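PDB 4X7R: TarM, which is a glycosyltransferase of the GT-B clan, built from two Rossmann-like domains and an added long antiparallel beta sheet. Local coordinates for residues Asp148-Met153 with Tyr169-Tyr174; Val306-Ala311 with Ala412-Arg417. The protein carries 1 engineered substitution. All coordinates share one frame; numbering follows the deposited sequence.

Contact 1: Asp148-Met153 with Tyr169-Tyr174; sequences DNKVHM and YDEKGY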
ATOM      1  N   ASP A 148      10.511 -22.687   3.150  1.00 57.48           N
ATOM      2  CA  ASP A 148      10.613 -23.783   4.134  1.00 58.94           C
ATOM      3  C   ASP A 148      10.727 -25.149   3.430  1.00 62.47           C
ATOM      4  O   ASP A 148      10.010 -26.096   3.775  1.00 62.58           O
ATOM      5  CB  ASP A 148       9.458 -23.756   5.181  1.00 61.51           C
ATOM      6  CG  ASP A 148       9.174 -22.408   5.837  1.00 73.54           C
ATOM      7  OD1 ASP A 148      10.139 -21.721   6.228  1.00 73.54           O
ATOM      8  OD2 ASP A 148       7.984 -22.053   5.973  1.00 81.14           O
ATOM      9  N   ASN A 149      11.608 -25.223   2.402  1.00 58.73           N
ATOM     10  CA  ASN A 149      11.874 -26.412   1.563  1.00 58.30           C
ATOM     11  C   ASN A 149      10.688 -26.919   0.728  1.00 56.70           C
ATOM     12  O   ASN A 149      10.748 -28.014   0.171  1.00 57.69           O
ATOM     13  CB  ASN A 149      12.561 -27.547   2.354  1.00 64.81           C
ATOM     14  CG  ASN A 149      14.043 -27.354   2.566  1.00 96.66           C
ATOM     15  OD1 ASN A 149      14.664 -26.392   2.087  1.00 87.40           O
ATOM     16  ND2 ASN A 149      14.650 -28.286   3.287  1.00 96.72           N
ATOM     17  N   LYS A 150       9.648 -26.100   0.589  1.00 48.92           N
ATOM     18  CA  LYS A 150       8.467 -26.445  -0.176  1.00 47.08           C
ATOM     19  C   LYS A 150       8.370 -25.577  -1.424  1.00 47.93           C
ATOM     20  O   LYS A 150       8.353 -24.349  -1.326  1.00 45.69           O
ATOM     21  CB  LYS A 150       7.187 -26.332   0.683  1.00 49.68           C
ATOM     22  CG  LYS A 150       7.144 -27.298   1.886  1.00 61.59           C
ATOM     23  CD  LYS A 150       5.713 -27.609   2.342  1.00 72.10           C
ATOM     24  CE  LYS A 150       5.007 -26.425   2.966  1.00 85.04           C
ATOM     25  NZ  LYS A 150       3.529 -26.559   2.883  1.00 98.16           N
ATOM     26  N   VAL A 151       8.303 -26.223  -2.603  1.00 43.35           N
ATOM     27  CA  VAL A 151       8.163 -25.516  -3.882  1.00 41.22           C
ATOM     28  C   VAL A 151       6.833 -24.714  -3.916  1.00 42.61           C
ATOM     29  O   VAL A 151       5.797 -25.197  -3.447  1.00 42.77           O
ATOM     30  CB  VAL A 151       8.337 -26.507  -5.079  1.00 45.36           C
ATOM     31  CG1 VAL A 151       7.256 -27.593  -5.089  1.00 44.64           C
ATOM     32  CG2 VAL A 151       8.401 -25.774  -6.413  1.00 44.23           C
ATOM     33  N   HIS A 152       6.882 -23.468  -4.391  1.00 37.50           N
ATOM     34  CA  HIS A 152       5.658 -22.683  -4.523  1.00 36.38           C
ATOM     35  C   HIS A 152       5.498 -22.161  -5.944  1.00 39.21           C
ATOM     36  O   HIS A 152       4.392 -21.870  -6.379  1.00 38.34           O
ATOM     37  CB  HIS A 152       5.552 -21.561  -3.449  1.00 36.76           C
ATOM     38  CG  HIS A 152       6.515 -20.413  -3.617  1.00 39.77           C
ATOM     39  ND1 HIS A 152       6.150 -19.264  -4.299  1.00 40.45           N
ATOM     40  CD2 HIS A 152       7.767 -20.246  -3.126  1.00 41.59           C
ATOM     41  CE1 HIS A 152       7.196 -18.454  -4.231  1.00 39.35           C
ATOM     42  NE2 HIS A 152       8.186 -18.991  -3.527  1.00 40.51           N
ATOM     43  N   MET A 153       6.598 -22.100  -6.681  1.00 38.43           N
ATOM     44  CA  MET A 153       6.598 -21.549  -8.026  1.00 39.61           C
ATOM     45  C   MET A 153       7.714 -22.094  -8.897  1.00 40.72           C
ATOM     46  O   MET A 153       8.800 -22.375  -8.416  1.00 43.09           O
ATOM     47  CB  MET A 153       6.710 -19.999  -7.930  1.00 42.49           C
ATOM     48  CG  MET A 153       6.675 -19.252  -9.269  1.00 46.74           C
ATOM     49  SD  MET A 153       6.703 -17.423  -9.114  1.00 52.30           S
ATOM     50  CE  MET A 153       8.223 -17.158  -8.225  1.00 48.73           C
ATOM     51  N   TYR A 169       2.426 -23.709  -7.399  1.00 34.71           N
ATOM     52  CA  TYR A 169       2.243 -24.995  -6.732  1.00 34.20           C
ATOM     53  C   TYR A 169       1.613 -24.806  -5.378  1.00 39.85           C
ATOM     54  O   TYR A 169       1.978 -23.868  -4.647  1.00 38.55           O
ATOM     55  CB  TYR A 169       3.582 -25.733  -6.578  1.00 34.81           C
ATOM     56  CG  TYR A 169       4.268 -26.031  -7.885  1.00 35.59           C
ATOM     57  CD1 TYR A 169       5.077 -25.084  -8.497  1.00 36.17           C
ATOM     58  CD2 TYR A 169       4.132 -27.276  -8.500  1.00 37.33           C
ATOM     59  CE1 TYR A 169       5.704 -25.349  -9.710  1.00 37.12           C
ATOM     60  CE2 TYR A 169       4.774 -27.562  -9.704  1.00 37.53           C
ATOM     61  CZ  TYR A 169       5.555 -26.589 -10.309  1.00 43.60           C
ATOM     62  OH  TYR A 169       6.167 -26.840 -11.513  1.00 42.33           O
ATOM     63  N   ASP A 170       0.646 -25.687  -5.049  1.00 35.87           N
ATOM     64  CA  ASP A 170      -0.103 -25.624  -3.790  1.00 35.03           C
ATOM     65  C   ASP A 170       0.748 -26.051  -2.559  1.00 39.42           C
ATOM     66  O   ASP A 170       1.957 -26.315  -2.694  1.00 37.24           O
ATOM     67  CB  ASP A 170      -1.440 -26.374  -3.914  1.00 36.15           C
ATOM     68  CG  ASP A 170      -1.332 -27.888  -4.068  1.00 43.56           C
ATOM     69  OD1 ASP A 170      -0.321 -28.464  -3.614  1.00 41.98           O
ATOM     70  OD2 ASP A 170      -2.317 -28.508  -4.508  1.00 43.57           O
ATOM     71  N   GLU A 171       0.113 -26.137  -1.376  1.00 38.00           N
ATOM     72  CA  GLU A 171       0.774 -26.524  -0.117  1.00 41.13           C
ATOM     73  C   GLU A 171       1.352 -27.936  -0.116  1.00 45.77           C
ATOM     74  O   GLU A 171       2.287 -28.202   0.654  1.00 45.91           O
ATOM     75  CB  GLU A 171      -0.142 -26.319   1.108  1.00 43.60           C
ATOM     76  CG  GLU A 171      -0.488 -24.858   1.370  1.00 63.95           C
ATOM     77  CD  GLU A 171       0.588 -23.937   1.933  1.00 99.22           C
ATOM     78  OE1 GLU A 171       1.630 -24.428   2.430  1.00 98.46           O
ATOM     79  OE2 GLU A 171       0.363 -22.705   1.898  1.00 99.49           O
ATOM     80  N   LYS A 172       0.862 -28.811  -1.029  1.00 41.58           N
ATOM     81  CA  LYS A 172       1.352 -30.184  -1.167  1.00 41.62           C
ATOM     82  C   LYS A 172       2.326 -30.370  -2.350  1.00 45.37           C
ATOM     83  O   LYS A 172       2.817 -31.474  -2.575  1.00 44.81           O
ATOM     84  CB  LYS A 172       0.190 -31.192  -1.181  1.00 43.76           C
ATOM     85  CG  LYS A 172      -0.642 -31.134   0.098  1.00 49.75           C
ATOM     86  CD  LYS A 172      -1.635 -32.275   0.249  1.00 54.54           C
ATOM     87  CE  LYS A 172      -2.482 -32.079   1.496  1.00 65.12           C
ATOM     88  NZ  LYS A 172      -3.547 -31.074   1.303  1.00 60.90           N
ATOM     89  N   GLY A 173       2.611 -29.283  -3.081  1.00 40.92           N
ATOM     90  CA  GLY A 173       3.550 -29.321  -4.196  1.00 38.66           C
ATOM     91  C   GLY A 173       2.939 -29.659  -5.539  1.00 41.71           C
ATOM     92  O   GLY A 173       3.667 -30.041  -6.461  1.00 40.17           O
ATOM     93  N   TYR A 174       1.613 -29.505  -5.677  1.00 37.90           N
ATOM     94  CA  TYR A 174       0.928 -29.773  -6.948  1.00 37.28           C
ATOM     95  C   TYR A 174       0.668 -28.471  -7.727  1.00 37.58           C
ATOM     96  O   TYR A 174       0.239 -27.485  -7.126  1.00 37.02           O
ATOM     97  CB  TYR A 174      -0.405 -30.513  -6.707  1.00 39.45           C
ATOM     98  CG  TYR A 174      -0.231 -31.891  -6.106  1.00 42.90           C
ATOM     99  CD1 TYR A 174      -0.014 -33.006  -6.913  1.00 44.81           C
ATOM    100  CD2 TYR A 174      -0.258 -32.077  -4.732  1.00 44.35           C
ATOM    101  CE1 TYR A 174       0.146 -34.278  -6.360  1.00 46.76           C
ATOM    102  CE2 TYR A 174      -0.057 -33.330  -4.171  1.00 46.64           C
ATOM    103  CZ  TYR A 174       0.113 -34.434  -4.984  1.00 54.73           C
ATOM    104  OH  TYR A 174       0.260 -35.663  -4.388  1.00 61.26           O
TER
HETATM  105  O   HOH W   1       4.590 -26.872  -1.808  1.00 32.56           O
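Lys150 NZ is gripped twice by Glu171: it forms a salt bridge with OE1 at 2.9 Å and donates to the backbone O of the same residue at 3.0 Å. The carboxylate oxygen is met nearly along its C-O axis, whereas the carbonyl is met in its plane, on a lone pair. A bend at chi3 (-69°) brings CE of Lys150 close to both acceptors. A long lysine suits this exposed edge of the contact, because its ammonium can meet a carboxylate and a backbone carbonyl of the same residue together.

Farther along the strand, Tyr169 N donates to His152 O at 2.9 Å in a nearly straight bond (169°) joining the antiparallel strands 150-157 and 163-169 at the end of the latter. Beyond it the chains diverge, and a water bridges the two backbones: it donates to Val151 O at 2.6 Å and to Asp170 O at 2.8 Å. Val151 meets the other segment with both branches: CG2 lies 4.0 Å from Tyr169 CD1, while CG1 touches the CA of Gly173. The Tyr169 ring turns its edge to the backbone of His152 and Met153, and Leu88 of helix 86-95 packs against both Val151 and Tyr169.

Asp170 organises the turn. Its OD1 accepts Lys172 N, making an Asx turn, and Tyr174 N at 3.0 Å, the two donors arriving from opposite faces of the carboxylate; OD2 is bound by Ser77. Gly173 has a phi of 89°, at which a beta carbon would press on the preceding carbonyl, so glycine suits the place. Gly173 N to Asp170 O closes the type I turn and Asp170 N to Tyr174 O completes the G1 bulge, the pattern of a 3:5 beta hairpin.

Contact 2: Val306-Ala311 with Ala412-Arg417; sequences VKIHNA and AMISKR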
ATOM      1  N   VAL A 306     -11.877   8.377  10.890  1.00 46.71           N
ATOM      2  CA  VAL A 306     -10.802   8.816  11.768  1.00 50.54           C
ATOM      3  C   VAL A 306     -10.851   8.059  13.102  1.00 57.71           C
ATOM      4  O   VAL A 306     -11.930   7.859  13.673  1.00 57.74           O
ATOM      5  CB  VAL A 306     -10.761  10.377  11.909  1.00 56.84           C
ATOM      6  CG1 VAL A 306     -11.860  10.908  12.813  1.00 57.59           C
ATOM      7  CG2 VAL A 306      -9.432  10.831  12.428  1.00 57.97           C
ATOM      8  N   LYS A 307      -9.690   7.580  13.554  1.00 56.09           N
ATOM      9  CA  LYS A 307      -9.596   6.838  14.806  1.00 56.42           C
ATOM     10  C   LYS A 307      -9.159   7.789  15.893  1.00 58.95           C
ATOM     11  O   LYS A 307      -8.003   8.206  15.921  1.00 58.04           O
ATOM     12  CB  LYS A 307      -8.635   5.642  14.675  1.00 59.20           C
ATOM     13  CG  LYS A 307      -8.683   4.679  15.867  1.00 77.57           C
ATOM     14  CD  LYS A 307      -7.535   3.656  15.835  1.00 95.06           C
ATOM     15  CE  LYS A 307      -7.766   2.374  15.047  1.00113.96           C
ATOM     16  NZ  LYS A 307      -8.822   1.518  15.658  1.00124.91           N
ATOM     17  N   ILE A 308     -10.101   8.175  16.746  1.00 57.69           N
ATOM     18  CA  ILE A 308      -9.826   9.069  17.858  1.00 60.41           C
ATOM     19  C   ILE A 308      -9.579   8.236  19.105  1.00 72.11           C
ATOM     20  O   ILE A 308     -10.510   7.715  19.727  1.00 74.36           O
ATOM     21  CB  ILE A 308     -10.864  10.210  18.048  1.00 63.52           C
ATOM     22  CG1 ILE A 308     -10.902  11.124  16.799  1.00 63.67           C
ATOM     23  CG2 ILE A 308     -10.531  11.054  19.305  1.00 65.43           C
ATOM     24  CD1 ILE A 308     -12.250  11.627  16.428  1.00 76.73           C
ATOM     25  N   HIS A 309      -8.302   8.069  19.432  1.00 71.34           N
ATOM     26  CA  HIS A 309      -7.880   7.344  20.623  1.00 73.01           C
ATOM     27  C   HIS A 309      -7.699   8.412  21.712  1.00 79.35           C
ATOM     28  O   HIS A 309      -8.221   9.520  21.569  1.00 79.22           O
ATOM     29  CB  HIS A 309      -6.572   6.578  20.334  1.00 73.53           C
ATOM     30  CG  HIS A 309      -5.550   7.420  19.641  1.00 75.82           C
ATOM     31  ND1 HIS A 309      -4.819   8.354  20.361  1.00 78.36           N
ATOM     32  CD2 HIS A 309      -5.197   7.512  18.346  1.00 75.56           C
ATOM     33  CE1 HIS A 309      -4.043   8.967  19.493  1.00 76.72           C
ATOM     34  NE2 HIS A 309      -4.222   8.496  18.275  1.00 75.54           N
ATOM     35  N   ASN A 310      -6.978   8.091  22.790  1.00 77.34           N
ATOM     36  CA  ASN A 310      -6.702   9.047  23.859  1.00 77.93           C
ATOM     37  C   ASN A 310      -5.518   9.920  23.454  1.00 79.81           C
ATOM     38  O   ASN A 310      -4.611   9.447  22.776  1.00 78.20           O
ATOM     39  CB  ASN A 310      -6.391   8.313  25.148  1.00 82.53           C
ATOM     40  CG  ASN A 310      -7.626   7.879  25.875  1.00109.85           C
ATOM     41  OD1 ASN A 310      -8.219   6.838  25.570  1.00104.09           O
ATOM     42  ND2 ASN A 310      -8.041   8.682  26.843  1.00103.49           N
ATOM     43  N   ALA A 311      -5.515  11.190  23.845  1.00 77.06           N
ATOM     44  CA  ALA A 311      -4.382  12.059  23.524  1.00 76.78           C
ATOM     45  C   ALA A 311      -3.215  11.712  24.471  1.00 83.40           C
ATOM     46  O   ALA A 311      -3.485  11.293  25.605  1.00 83.68           O
ATOM     47  CB  ALA A 311      -4.776  13.517  23.696  1.00 77.12           C
ATOM     48  N   ALA A 412      -1.633  13.347  13.752  1.00 44.15           N
ATOM     49  CA  ALA A 412      -0.852  14.257  14.595  1.00 45.40           C
ATOM     50  C   ALA A 412      -1.769  15.187  15.374  1.00 50.28           C
ATOM     51  O   ALA A 412      -1.562  15.397  16.567  1.00 52.49           O
ATOM     52  CB  ALA A 412       0.106  15.070  13.737  1.00 45.82           C
ATOM     53  N   MET A 413      -2.809  15.706  14.713  1.00 45.28           N
ATOM     54  CA  MET A 413      -3.792  16.598  15.328  1.00 44.01           C
ATOM     55  C   MET A 413      -4.590  15.875  16.410  1.00 49.80           C
ATOM     56  O   MET A 413      -4.845  16.460  17.472  1.00 50.67           O
ATOM     57  CB  MET A 413      -4.689  17.225  14.265  1.00 44.00           C
ATOM     58  CG  MET A 413      -3.948  18.272  13.449  1.00 46.19           C
ATOM     59  SD  MET A 413      -4.891  18.953  12.081  1.00 46.51           S
ATOM     60  CE  MET A 413      -6.083  19.925  12.958  1.00 41.26           C
ATOM     61  N   ILE A 414      -4.921  14.590  16.175  1.00 46.95           N
ATOM     62  CA  ILE A 414      -5.603  13.743  17.178  1.00 48.48           C
ATOM     63  C   ILE A 414      -4.704  13.598  18.439  1.00 56.24           C
ATOM     64  O   ILE A 414      -5.203  13.701  19.558  1.00 56.85           O
ATOM     65  CB  ILE A 414      -6.058  12.383  16.594  1.00 50.26           C
ATOM     66  CG1 ILE A 414      -7.094  12.597  15.483  1.00 48.81           C
ATOM     67  CG2 ILE A 414      -6.617  11.436  17.679  1.00 52.51           C
ATOM     68  CD1 ILE A 414      -7.157  11.492  14.518  1.00 53.27           C
ATOM     69  N   SER A 415      -3.373  13.466  18.249  1.00 54.68           N
ATOM     70  CA  SER A 415      -2.428  13.375  19.366  1.00 55.78           C
ATOM     71  C   SER A 415      -2.013  14.749  19.902  1.00 60.57           C
ATOM     72  O   SER A 415      -0.996  14.848  20.582  1.00 61.99           O
ATOM     73  CB  SER A 415      -1.217  12.536  18.977  1.00 58.58           C
ATOM     74  OG  SER A 415      -1.585  11.168  18.957  1.00 68.25           O
ATOM     75  N   LYS A 416      -2.810  15.810  19.607  1.00 56.05           N
ATOM     76  CA  LYS A 416      -2.567  17.205  20.038  1.00 55.55           C
ATOM     77  C   LYS A 416      -1.199  17.756  19.576  1.00 59.48           C
ATOM     78  O   LYS A 416      -0.584  18.573  20.271  1.00 60.70           O
ATOM     79  CB  LYS A 416      -2.757  17.376  21.559  1.00 58.76           C
ATOM     80  CG  LYS A 416      -4.154  17.094  22.084  1.00 56.97           C
ATOM     81  CD  LYS A 416      -4.188  17.323  23.588  1.00 66.05           C
ATOM     82  CE  LYS A 416      -5.563  17.134  24.172  1.00 76.16           C
ATOM     83  NZ  LYS A 416      -5.547  17.166  25.664  1.00 86.43           N
ATOM     84  N   ARG A 417      -0.724  17.291  18.403  1.00 54.93           N
ATOM     85  CA  ARG A 417       0.541  17.714  17.794  1.00 55.08           C
ATOM     86  C   ARG A 417       0.178  18.620  16.615  1.00 55.00           C
ATOM     87  O   ARG A 417      -0.393  18.148  15.634  1.00 52.86           O
ATOM     88  CB  ARG A 417       1.415  16.497  17.352  1.00 55.59           C
ATOM     89  CG  ARG A 417       1.734  15.474  18.471  1.00 64.86           C
ATOM     90  CD  ARG A 417       2.055  16.141  19.798  1.00 66.85           C
ATOM     91  NE  ARG A 417       2.530  15.236  20.844  1.00 69.83           N
ATOM     92  CZ  ARG A 417       2.063  15.219  22.092  1.00 81.82           C
ATOM     93  NH1 ARG A 417       1.045  15.994  22.439  1.00 69.21           N
ATOM     94  NH2 ARG A 417       2.597  14.409  22.994  1.00 67.95           N
TER
HETATM   95  O   HOH W   2      -3.159   9.666  16.345  1.00 52.50           O
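Ile414, at the end of helix 407-414, carries the largest share of this contact, meeting Ile308 and His309 in the connection between the two Rossmann-like sheets of the GT-B fold. The helix stops in a Schellman motif (Arg417 N to Ala412 O, Lys416 N to Met413 O) with Lys416 at positive phi.

With chi1 at -63°, CG1 of Ile414 lies beside the backbone N and CG2 is anti to it, 4.3 Å from CG2 of Ile308. The branches divide the work: CG2 also meets His309, while CD1 on the other reaches Lys307 O. Ala311 CB, small enough to let the chains approach, lies against the extended aliphatic part of Lys416, 3.7 Å from its CE.

A CH-pi contact adds to these: Ile414 CG2 lies over one face of the His309 ring, offset toward the rim and 4.1 Å from the centroid.

No direct hydrogen bond joins the segments, but Arg471 of helix 460-477 binds the backbone O of both His309 and Ile414. A water lies 2.5 Å from His309 NE2 and reaches Ser415 OG only weakly. Ser415 OG meets the His309 ring edge 3.3 Å from CE1, and His309 ND1 donates to Asn310 O at 2.7 Å.

Overall arrangement
From the N terminus the chain builds the first strands of a parallel sheet, then leaves it for a ten-stranded antiparallel sheet before returning to strand 221-225. Contact 1 lies within that excursion and closes a short loop of 15 residues, joining strand 150-157 to the turn after its neighbour 163-169. Contact 2 opens later, once strand 299-301 has completed the first parallel sheet, and spans 100 residues of the second domain, tying the incoming connection to the end of helix 407-414. The two loops follow in series, neither nested nor crossing. Their centres lie 45 Å apart, on opposite sides of the chain's centre.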